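Local coordinates for protein probable glutamine synthetase (Pseudomonas aeruginosa, PDB 4HPP) that is a probable member of the glutamine synthetase family, built from an N-terminal beta domain and a larger catalytic domain, and binds magnesium and glutamic acid, at residues Val76-Gln80 with Ala166-Ala170; Gln125-Ala129 with Cys190-Gly195; Ala129-Glu133 with Ala202-Arg206; Gly195-Ala199 with Pro342-Met346. All blocks are in the same frame, centred on the assembly; numbering follows the deposited sequence.

Contact 1: Val76-Gln80 with Ala166-Ala170; sequences VRVEQ and ALAQA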
loop_
_atom_site.group_PDB
_atom_site.type_symbol
_atom_site.label_atom_id
_atom_site.label_comp_id
_atom_site.label_asym_id
_atom_site.label_seq_id
_atom_site.Cartn_x
_atom_site.Cartn_y
_atom_site.Cartn_z
ATOM N N VAL A 76 -27.548 8.286 -26.082
ATOM C CA VAL A 76 -26.239 7.654 -25.957
ATOM C C VAL A 76 -26.207 6.721 -24.762
ATOM O O VAL A 76 -26.623 7.107 -23.680
ATOM C CB VAL A 76 -25.114 8.718 -25.862
ATOM C CG1 VAL A 76 -23.755 8.070 -25.584
ATOM C CG2 VAL A 76 -25.036 9.412 -27.207
ATOM N N ARG A 77 -25.727 5.498 -24.968
ATOM C CA ARG A 77 -25.693 4.488 -23.927
ATOM C C ARG A 77 -24.321 3.879 -23.981
ATOM O O ARG A 77 -24.046 3.119 -24.908
ATOM C CB ARG A 77 -26.682 3.326 -24.230
ATOM C CG ARG A 77 -28.200 3.496 -24.081
ATOM C CD ARG A 77 -28.655 2.211 -23.370
ATOM N NE ARG A 77 -29.801 1.451 -23.927
ATOM C CZ ARG A 77 -30.362 0.353 -23.364
ATOM N NH1 ARG A 77 -29.920 -0.157 -22.201
ATOM N NH2 ARG A 77 -31.386 -0.259 -23.966
ATOM N N VAL A 78 -23.463 4.169 -23.005
ATOM C CA VAL A 78 -22.185 3.442 -22.884
ATOM C C VAL A 78 -22.319 2.662 -21.599
ATOM O O VAL A 78 -22.301 3.245 -20.496
ATOM C CB VAL A 78 -20.945 4.375 -22.753
ATOM C CG1 VAL A 78 -19.654 3.566 -22.583
ATOM C CG2 VAL A 78 -20.890 5.466 -23.872
ATOM N N GLU A 79 -22.455 1.342 -21.735
ATOM C CA GLU A 79 -22.738 0.491 -20.596
ATOM C C GLU A 79 -21.474 0.210 -19.841
ATOM O O GLU A 79 -21.485 0.107 -18.617
ATOM C CB GLU A 79 -23.413 -0.801 -21.059
ATOM C CG GLU A 79 -24.719 -0.501 -21.831
ATOM C CD GLU A 79 -25.868 -0.048 -20.911
ATOM O OE1 GLU A 79 -25.795 -0.354 -19.706
ATOM O OE2 GLU A 79 -26.842 0.630 -21.359
ATOM N N GLN A 80 -20.359 0.090 -20.546
ATOM C CA GLN A 80 -19.142 -0.272 -19.825
ATOM C C GLN A 80 -17.942 0.487 -20.275
ATOM O O GLN A 80 -17.716 0.622 -21.491
ATOM C CB GLN A 80 -18.858 -1.725 -20.014
ATOM C CG GLN A 80 -19.370 -2.547 -18.859
ATOM C CD GLN A 80 -19.363 -3.989 -19.233
ATOM O OE1 GLN A 80 -20.137 -4.395 -20.090
ATOM N NE2 GLN A 80 -18.450 -4.760 -18.646
ATOM N N ALA A 166 -15.783 2.496 -26.109
ATOM C CA ALA A 166 -16.790 3.450 -25.577
ATOM C C ALA A 166 -17.516 4.270 -26.686
ATOM O O ALA A 166 -18.748 4.356 -26.697
ATOM C CB ALA A 166 -16.171 4.334 -24.537
ATOM N N LEU A 167 -16.764 4.795 -27.657
ATOM C CA LEU A 167 -17.378 5.514 -28.758
ATOM C C LEU A 167 -18.239 4.532 -29.593
ATOM O O LEU A 167 -19.395 4.870 -29.913
ATOM C CB LEU A 167 -16.355 6.279 -29.594
ATOM C CG LEU A 167 -15.505 7.383 -28.904
ATOM C CD1 LEU A 167 -14.247 7.690 -29.710
ATOM C CD2 LEU A 167 -16.245 8.695 -28.598
ATOM N N ALA A 168 -17.737 3.322 -29.902
ATOM C CA ALA A 168 -18.643 2.297 -30.562
ATOM C C ALA A 168 -19.949 2.060 -29.828
ATOM O O ALA A 168 -21.052 2.205 -30.454
ATOM C CB ALA A 168 -17.964 0.966 -30.874
ATOM N N GLN A 169 -19.845 1.762 -28.520
ATOM C CA GLN A 169 -21.057 1.611 -27.720
ATOM C C GLN A 169 -21.906 2.840 -27.772
ATOM O O GLN A 169 -23.082 2.738 -27.694
ATOM C CB GLN A 169 -20.777 1.357 -26.242
ATOM C CG GLN A 169 -20.003 0.101 -25.873
ATOM C CD GLN A 169 -19.623 0.140 -24.444
ATOM O OE1 GLN A 169 -20.496 0.363 -23.575
ATOM N NE2 GLN A 169 -18.282 0.087 -24.162
ATOM N N ALA A 170 -21.322 4.021 -27.912
ATOM C CA ALA A 170 -22.131 5.227 -27.859
ATOM C C ALA A 170 -22.761 5.491 -29.217
ATOM O O ALA A 170 -23.438 6.483 -29.409
ATOM C CB ALA A 170 -21.279 6.378 -27.443
HETATM O O HOH W 1 -25.557 4.142 -27.650
#

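Contact 2: Gln125-Ala129 with Cys190-Gly195; sequences QVIAA and CRPAQG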
loop_
_atom_site.group_PDB
_atom_site.type_symbol
_atom_site.label_atom_id
_atom_site.label_comp_id
_atom_site.label_asym_id
_atom_site.label_seq_id
_atom_site.Cartn_x
_atom_site.Cartn_y
_atom_site.Cartn_z
ATOM N N GLN A 125 -29.365 17.061 -48.598
ATOM C CA GLN A 125 -29.053 16.402 -47.339
ATOM C C GLN A 125 -27.698 16.929 -46.893
ATOM O O GLN A 125 -26.813 17.123 -47.719
ATOM C CB GLN A 125 -28.899 14.902 -47.535
ATOM C CG GLN A 125 -29.906 14.271 -48.481
ATOM C CD GLN A 125 -31.175 13.762 -47.811
ATOM O OE1 GLN A 125 -32.056 14.549 -47.444
ATOM N NE2 GLN A 125 -31.290 12.429 -47.677
ATOM N N VAL A 126 -27.511 17.138 -45.592
ATOM C CA VAL A 126 -26.190 17.536 -45.095
ATOM C C VAL A 126 -25.447 16.439 -44.376
ATOM O O VAL A 126 -25.940 15.867 -43.400
ATOM C CB VAL A 126 -26.247 18.815 -44.265
ATOM C CG1 VAL A 126 -24.842 19.181 -43.797
ATOM C CG2 VAL A 126 -26.828 19.930 -45.144
ATOM N N ILE A 127 -24.254 16.144 -44.869
ATOM C CA ILE A 127 -23.492 15.017 -44.391
ATOM C C ILE A 127 -22.221 15.608 -43.879
ATOM O O ILE A 127 -21.500 16.267 -44.654
ATOM C CB ILE A 127 -23.113 14.085 -45.548
ATOM C CG1 ILE A 127 -24.359 13.522 -46.238
ATOM C CG2 ILE A 127 -22.214 12.974 -45.034
ATOM C CD1 ILE A 127 -24.848 12.180 -45.713
ATOM N N ALA A 128 -21.933 15.343 -42.605
ATOM C CA ALA A 128 -20.777 15.927 -41.946
ATOM C C ALA A 128 -20.137 15.011 -40.915
ATOM O O ALA A 128 -20.776 14.109 -40.338
ATOM C CB ALA A 128 -21.115 17.282 -41.311
ATOM N N ALA A 129 -18.858 15.295 -40.691
ATOM C CA ALA A 129 -18.067 14.658 -39.645
ATOM C C ALA A 129 -17.062 15.682 -39.069
ATOM O O ALA A 129 -16.416 16.438 -39.807
ATOM C CB ALA A 129 -17.384 13.399 -40.171
ATOM N N CYS A 190 -14.542 9.788 -36.693
ATOM C CA CYS A 190 -15.666 8.905 -36.825
ATOM C C CYS A 190 -16.276 9.019 -38.203
ATOM O O CYS A 190 -15.948 9.930 -38.981
ATOM C CB CYS A 190 -16.720 9.250 -35.792
ATOM S SG CYS A 190 -16.184 8.969 -34.101
ATOM N N ARG A 191 -17.202 8.099 -38.481
ATOM C CA ARG A 191 -17.884 8.069 -39.741
ATOM C C ARG A 191 -18.824 9.285 -39.843
ATOM O O ARG A 191 -19.385 9.719 -38.867
ATOM C CB ARG A 191 -18.600 6.724 -39.837
ATOM C CG ARG A 191 -17.626 5.570 -40.162
ATOM C CD ARG A 191 -18.284 4.207 -40.381
ATOM N NE ARG A 191 -19.748 4.332 -40.546
ATOM C CZ ARG A 191 -20.387 4.838 -41.618
ATOM N NH1 ARG A 191 -19.697 5.284 -42.683
ATOM N NH2 ARG A 191 -21.735 4.908 -41.614
ATOM N N PRO A 192 -19.027 9.840 -41.031
ATOM C CA PRO A 192 -19.958 11.002 -41.122
ATOM C C PRO A 192 -21.412 10.686 -40.679
ATOM O O PRO A 192 -21.802 9.521 -40.667
ATOM C CB PRO A 192 -19.969 11.285 -42.622
ATOM C CG PRO A 192 -18.927 10.382 -43.260
ATOM C CD PRO A 192 -18.763 9.221 -42.345
ATOM N N ALA A 193 -22.220 11.684 -40.332
ATOM C CA ALA A 193 -23.685 11.477 -40.000
ATOM C C ALA A 193 -24.508 12.547 -40.717
ATOM O O ALA A 193 -23.945 13.543 -41.121
ATOM C CB ALA A 193 -23.978 11.551 -38.483
ATOM N N GLN A 194 -25.826 12.374 -40.856
ATOM C CA GLN A 194 -26.588 13.355 -41.610
ATOM C C GLN A 194 -27.212 14.397 -40.711
ATOM O O GLN A 194 -27.736 14.073 -39.703
ATOM C CB GLN A 194 -27.638 12.671 -42.456
ATOM C CG GLN A 194 -28.261 13.582 -43.513
ATOM C CD GLN A 194 -29.421 12.910 -44.253
ATOM O OE1 GLN A 194 -30.090 13.519 -45.097
ATOM N NE2 GLN A 194 -29.668 11.658 -43.927
ATOM N N GLY A 195 -27.096 15.664 -41.041
ATOM C CA GLY A 195 -27.785 16.668 -40.276
ATOM C C GLY A 195 -27.360 16.794 -38.821
ATOM O O GLY A 195 -26.168 16.973 -38.509
#

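Contact 3: Ala129-Glu133 with Ala202-Arg206; sequences AFEHE and AVNVR. With MG (magnesium ion), chain B; GLU (glutamic acid), chain D.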
loop_
_atom_site.group_PDB
_atom_site.type_symbol
_atom_site.label_atom_id
_atom_site.label_comp_id
_atom_site.label_asym_id
_atom_site.label_seq_id
_atom_site.Cartn_x
_atom_site.Cartn_y
_atom_site.Cartn_z
ATOM N N ALA A 129 -18.858 15.295 -40.691
ATOM C CA ALA A 129 -18.067 14.658 -39.645
ATOM C C ALA A 129 -17.062 15.682 -39.069
ATOM O O ALA A 129 -16.416 16.438 -39.807
ATOM C CB ALA A 129 -17.384 13.399 -40.171
ATOM N N PHE A 130 -17.041 15.755 -37.742
ATOM C CA PHE A 130 -16.088 16.558 -36.965
ATOM C C PHE A 130 -14.866 15.690 -36.550
ATOM O O PHE A 130 -15.039 14.565 -36.047
ATOM C CB PHE A 130 -16.744 17.063 -35.698
ATOM C CG PHE A 130 -17.858 18.027 -35.897
ATOM C CD1 PHE A 130 -17.658 19.403 -35.646
ATOM C CD2 PHE A 130 -19.131 17.581 -36.248
ATOM C CE1 PHE A 130 -18.707 20.328 -35.748
ATOM C CE2 PHE A 130 -20.178 18.495 -36.371
ATOM C CZ PHE A 130 -19.983 19.876 -36.116
ATOM N N GLU A 131 -13.653 16.213 -36.765
ATOM C CA GLU A 131 -12.441 15.528 -36.364
ATOM C C GLU A 131 -11.981 16.285 -35.145
ATOM O O GLU A 131 -11.980 17.525 -35.154
ATOM C CB GLU A 131 -11.349 15.606 -37.440
ATOM C CG GLU A 131 -11.569 14.812 -38.745
ATOM C CD GLU A 131 -10.339 14.872 -39.692
ATOM O OE1 GLU A 131 -10.320 14.072 -40.645
ATOM O OE2 GLU A 131 -9.372 15.683 -39.490
ATOM N N HIS A 132 -11.584 15.542 -34.110
ATOM C CA HIS A 132 -11.281 16.111 -32.835
ATOM C C HIS A 132 -9.885 15.806 -32.396
ATOM O O HIS A 132 -9.455 14.647 -32.495
ATOM C CB HIS A 132 -12.253 15.594 -31.817
ATOM C CG HIS A 132 -13.665 16.166 -31.958
ATOM N ND1 HIS A 132 -14.720 15.418 -32.406
ATOM C CD2 HIS A 132 -14.191 17.410 -31.599
ATOM C CE1 HIS A 132 -15.843 16.164 -32.367
ATOM N NE2 HIS A 132 -15.514 17.385 -31.880
ATOM N N GLU A 133 -9.149 16.836 -31.931
ATOM C CA GLU A 133 -7.844 16.604 -31.364
ATOM C C GLU A 133 -7.865 16.997 -29.869
ATOM O O GLU A 133 -8.601 17.908 -29.453
ATOM C CB GLU A 133 -6.774 17.329 -32.142
ATOM C CG GLU A 133 -6.460 16.740 -33.515
ATOM C CD GLU A 133 -5.682 17.721 -34.395
ATOM O OE1 GLU A 133 -5.572 18.932 -34.024
ATOM O OE2 GLU A 133 -5.193 17.287 -35.481
ATOM N N ALA A 202 -20.408 15.124 -32.637
ATOM C CA ALA A 202 -19.303 15.929 -32.182
ATOM C C ALA A 202 -19.418 16.016 -30.657
ATOM O O ALA A 202 -18.466 15.737 -29.954
ATOM C CB ALA A 202 -19.347 17.278 -32.833
ATOM N N VAL A 203 -20.615 16.268 -30.126
ATOM C CA VAL A 203 -20.767 16.382 -28.652
ATOM C C VAL A 203 -20.445 15.031 -27.969
ATOM O O VAL A 203 -19.623 14.978 -27.034
ATOM C CB VAL A 203 -22.180 16.877 -28.228
ATOM C CG1 VAL A 203 -22.409 16.695 -26.718
ATOM C CG2 VAL A 203 -22.404 18.313 -28.664
ATOM N N ASN A 204 -21.078 13.959 -28.451
ATOM C CA ASN A 204 -20.811 12.614 -27.972
ATOM C C ASN A 204 -19.338 12.243 -27.969
ATOM O O ASN A 204 -18.826 11.708 -26.969
ATOM C CB ASN A 204 -21.497 11.593 -28.856
ATOM C CG ASN A 204 -22.991 11.649 -28.777
ATOM O OD1 ASN A 204 -23.569 12.111 -27.814
ATOM N ND2 ASN A 204 -23.627 11.159 -29.807
ATOM N N VAL A 205 -18.646 12.501 -29.071
ATOM C CA VAL A 205 -17.181 12.250 -29.080
ATOM C C VAL A 205 -16.444 12.992 -27.939
ATOM O O VAL A 205 -15.501 12.437 -27.352
ATOM C CB VAL A 205 -16.504 12.562 -30.437
ATOM C CG1 VAL A 205 -15.010 12.602 -30.290
ATOM C CG2 VAL A 205 -16.903 11.543 -31.504
ATOM N N ARG A 206 -16.877 14.210 -27.597
ATOM C CA ARG A 206 -16.178 14.944 -26.553
ATOM C C ARG A 206 -16.518 14.427 -25.152
ATOM O O ARG A 206 -15.616 14.329 -24.238
ATOM C CB ARG A 206 -16.546 16.408 -26.639
ATOM C CG ARG A 206 -16.033 17.052 -27.897
ATOM C CD ARG A 206 -16.978 18.162 -28.349
ATOM N NE ARG A 206 -16.479 18.758 -29.588
ATOM C CZ ARG A 206 -16.628 20.040 -29.942
ATOM N NH1 ARG A 206 -17.265 20.865 -29.105
ATOM N NH2 ARG A 206 -16.141 20.479 -31.134
HETATM MG MG MG B . -5.280 16.103 -37.297
HETATM N N GLU D . -3.536 20.628 -34.806
HETATM C CA GLU D . -3.948 21.362 -36.070
HETATM C C GLU D . -5.094 22.388 -35.913
HETATM O O GLU D . -5.131 23.172 -34.972
HETATM C CB GLU D . -4.319 20.364 -37.158
HETATM C CG GLU D . -3.141 19.599 -37.696
HETATM C CD GLU D . -3.562 18.485 -38.597
HETATM O OE1 GLU D . -3.247 18.587 -39.793
HETATM O OE2 GLU D . -4.217 17.527 -38.118
HETATM O OXT GLU D . -6.031 22.462 -36.716
#

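Contact 4: Gly195-Ala199 with Pro342-Met346; sequences GVAAA and PHLAM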
loop_
_atom_site.group_PDB
_atom_site.type_symbol
_atom_site.label_atom_id
_atom_site.label_comp_id
_atom_site.label_asym_id
_atom_site.label_seq_id
_atom_site.Cartn_x
_atom_site.Cartn_y
_atom_site.Cartn_z
ATOM N N GLY A 195 -27.096 15.664 -41.041
ATOM C CA GLY A 195 -27.785 16.668 -40.276
ATOM C C GLY A 195 -27.360 16.794 -38.821
ATOM O O GLY A 195 -26.168 16.973 -38.509
ATOM N N VAL A 196 -28.367 16.726 -37.942
ATOM C CA VAL A 196 -28.266 17.133 -36.546
ATOM C C VAL A 196 -27.407 16.085 -35.871
ATOM O O VAL A 196 -26.503 16.403 -35.050
ATOM C CB VAL A 196 -29.654 17.222 -35.871
ATOM C CG1 VAL A 196 -29.535 17.517 -34.386
ATOM C CG2 VAL A 196 -30.527 18.310 -36.506
ATOM N N ALA A 197 -27.656 14.840 -36.268
ATOM C CA ALA A 197 -26.912 13.708 -35.743
ATOM C C ALA A 197 -25.394 13.966 -35.871
ATOM O O ALA A 197 -24.627 13.584 -34.990
ATOM C CB ALA A 197 -27.348 12.385 -36.402
ATOM N N ALA A 198 -24.967 14.671 -36.922
ATOM C CA ALA A 198 -23.534 14.966 -37.128
ATOM C C ALA A 198 -22.979 15.841 -35.983
ATOM O O ALA A 198 -21.984 15.459 -35.371
ATOM C CB ALA A 198 -23.279 15.587 -38.505
ATOM N N ALA A 199 -23.665 16.936 -35.643
ATOM C CA ALA A 199 -23.335 17.715 -34.421
ATOM C C ALA A 199 -23.509 16.959 -33.078
ATOM O O ALA A 199 -22.668 17.096 -32.168
ATOM C CB ALA A 199 -24.085 19.029 -34.394
ATOM N N PRO A 342 -20.961 22.399 -31.132
ATOM C CA PRO A 342 -21.093 21.695 -32.457
ATOM C C PRO A 342 -22.286 22.118 -33.355
ATOM O O PRO A 342 -22.105 22.384 -34.551
ATOM C CB PRO A 342 -21.209 20.227 -32.050
ATOM C CG PRO A 342 -20.455 20.136 -30.761
ATOM C CD PRO A 342 -20.352 21.515 -30.111
ATOM N N HIS A 343 -23.483 22.190 -32.790
ATOM C CA HIS A 343 -24.713 22.662 -33.474
ATOM C C HIS A 343 -24.711 24.057 -33.912
ATOM O O HIS A 343 -25.201 24.331 -34.993
ATOM C CB HIS A 343 -25.852 22.544 -32.539
ATOM C CG HIS A 343 -25.921 21.202 -31.895
ATOM N ND1 HIS A 343 -25.374 20.955 -30.702
ATOM C CD2 HIS A 343 -26.481 20.005 -32.338
ATOM C CE1 HIS A 343 -25.569 19.644 -30.388
ATOM N NE2 HIS A 343 -26.256 19.078 -31.387
ATOM N N LEU A 344 -24.202 24.976 -33.074
ATOM C CA LEU A 344 -24.133 26.371 -33.476
ATOM C C LEU A 344 -23.077 26.561 -34.566
ATOM O O LEU A 344 -23.307 27.207 -35.586
ATOM C CB LEU A 344 -23.915 27.285 -32.262
ATOM C CG LEU A 344 -23.726 28.779 -32.566
ATOM C CD1 LEU A 344 -25.031 29.317 -33.132
ATOM C CD2 LEU A 344 -23.272 29.572 -31.354
ATOM N N ALA A 345 -21.932 25.929 -34.376
ATOM C CA ALA A 345 -20.859 26.024 -35.333
ATOM C C ALA A 345 -21.280 25.468 -36.673
ATOM O O ALA A 345 -21.123 26.169 -37.667
ATOM C CB ALA A 345 -19.616 25.337 -34.809
ATOM N N MET A 346 -21.814 24.234 -36.728
ATOM C CA MET A 346 -22.185 23.632 -38.022
ATOM C C MET A 346 -23.306 24.459 -38.684
ATOM O O MET A 346 -23.182 24.828 -39.848
ATOM C CB MET A 346 -22.551 22.170 -37.855
ATOM C CG MET A 346 -23.284 21.485 -39.026
ATOM S SD MET A 346 -23.368 19.746 -38.603
ATOM C CE MET A 346 -24.387 19.050 -39.938
#

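Contact 1: Val76-Gln80 with Ala166-Ala170
This is a strand-to-helix-end contact between the two domains: the end of strand 66-78, from the N-terminal beta sheet, runs past the last turn of helix 159-169 of the catalytic region. Most of the direct polar contacts run through the side chain of Gln169. It points toward the other segment and uses its amide like a piece of backbone: Gln80 N donates to Gln169 OE1 at 3.0 Å, Gln169 NE2 donates to Gln80 O at 2.8 Å, and Glu79 N adds a weak bond to Gln169 OE1 at 2.9 Å. Water 1 joins the backbones, accepting from Arg77 N and donating to Gln169 O. Alongside these bonds runs an apolar seam, with Val76 CG1 3.5 Å and Val78 CG2 3.7 Å from Ala170 CB. Helix 196-216 lies against Val76 and Ala166, while Gln80 and Gln169 touch Arg3 and Leu4 of a second subunit. Such a junction between an N-terminal beta domain and a catalytic domain, close to a neighbouring subunit, fits the glutamine synthetase architecture.

Contact 2: Gln125-Ala129 with Cys190-Gly195
Strands 124-137 and 185-194 run antiparallel here, and their side chains sort onto two faces of the sheet. Ile127, chi1 m, shares a face with Gln194, its non-hydrogen-bonded partner at a CA-CA distance of 4.5 Å; Ile127 CG2 sits 3.7 Å from Pro192 CB. Gln194 is fully extended, chi1 and chi2 both t, which carries its end toward Gln125. On the other face Ala128 and Ala193 are small enough for Ala198 of helix 196-216 to pack against both. Ala129 leans toward Pro192, and Ala129 CB is 3.6 Å from Pro192 CA. Arg191 has its CB directed away from the partner strand; its NE forms a salt bridge with Glu173. The backbone pairs through Ala128 N to Ala193 O at 3.1 Å and Ala193 N to Ala128 O at 2.8 Å; Gly195, with phi at 63°, donates a hydrogen bond from N to Val126 O at 2.6 Å. Cohesion here therefore comes mainly from three main-chain hydrogen bonds, helped by apolar contacts of Ile127 and Ala129 with Pro192.

Contact 3: Ala129-Glu133 with Ala202-Arg206
Helix 196-216 packs on strand 124-137 of the catalytic domain's curled beta sheet, the active-site scaffold of the glutamine synthetase fold. The axes of the two short segments run nearly parallel, 9.2 Å apart and 25° from each other. Apolar contacts come first: Ala202 CB lies over one face of the Phe130 ring in a CH-pi contact, 3.6 Å from the centroid, and reaches Phe130 CD2 at 3.4 Å. The His132 ring lies against the helix, with Val205 CG1 3.5 Å from His132 ND1, Ala202 CA at the ring edge and Arg206 CG over a face. Metal and ligand contacts belong to Glu133, on the side of the strand turned from the helix. Glu133 OE2 binds magnesium at 2.2 Å, alongside Glu180 and Glu187, and Glu133 OE1 accepts a 2.8 Å hydrogen bond from N of the bound glutamic acid. Between strand and helix, Arg206, held also through a weak bond to Thr340, gives a weak hydrogen bond from Arg206 NH2 to His132 NE2 at 3.2 Å.

Contact 4: Gly195-Ala199 with Pro342-Met346
The first turn of helix 196-216 meets the 342-346 part of helix 342-358 by fitting a small knob into a hollow. Ala199 CB is the knob. It points toward the other helix and drops into a hollow with Pro342, His343 and Met346 around it: Ala199 CB stands 3.9 Å from Pro342 CB, 3.3 Å from His343 CD2 with the imidazole face turned to it, and 4.3 Å from Met346 SD. Pro342 CB also comes within 3.5 Å of Ala199 O. Both helices pack on the same side of the catalytic domain's beta sheet, covering strand 124-137, so this is a helix-helix contact of the helical layer in a glutamine synthetase catalytic domain. Met346 is the long bump going the other way. With all three chi angles t it stretches straight out, so that Met346 CE lies 3.1 Å from Gly195 O and 3.9 Å from Ala198 CB, and it also touches Val126, Ala128 and Phe130 of strand 124-137. Next to the hollow, Val196 CG1 comes to the edge of the His343 ring, 4.4 Å from His343 CD2. His343 NE2 is hydrogen-bonded to Asp200. Arg109 of helix 108-121 packs beside both Val196 and His343.

Contacts 2, 3 and 4 cluster in the catalytic domain, their centres 9 to 12 Å apart, whereas contact 1 lies 15 to 20 Å off at the junction with the N-terminal domain. Strand 124-137 serves contacts 2 and 3, which share Ala129; helix 196-216 serves contacts 3 and 4, and Gly195 joins contact 2 to contact 4. Along the chain contact 1 crosses contacts 2 and 3 and closes before contact 4 opens. It reaches the cluster through Val76 CG2, 3.1 Å from Asn204 OD1, and Leu167 CD2, 3.7 Å from Val205 CA. Helix 196-216 thus connects the domain junction with the sheet that carries the magnesium-binding Glu133.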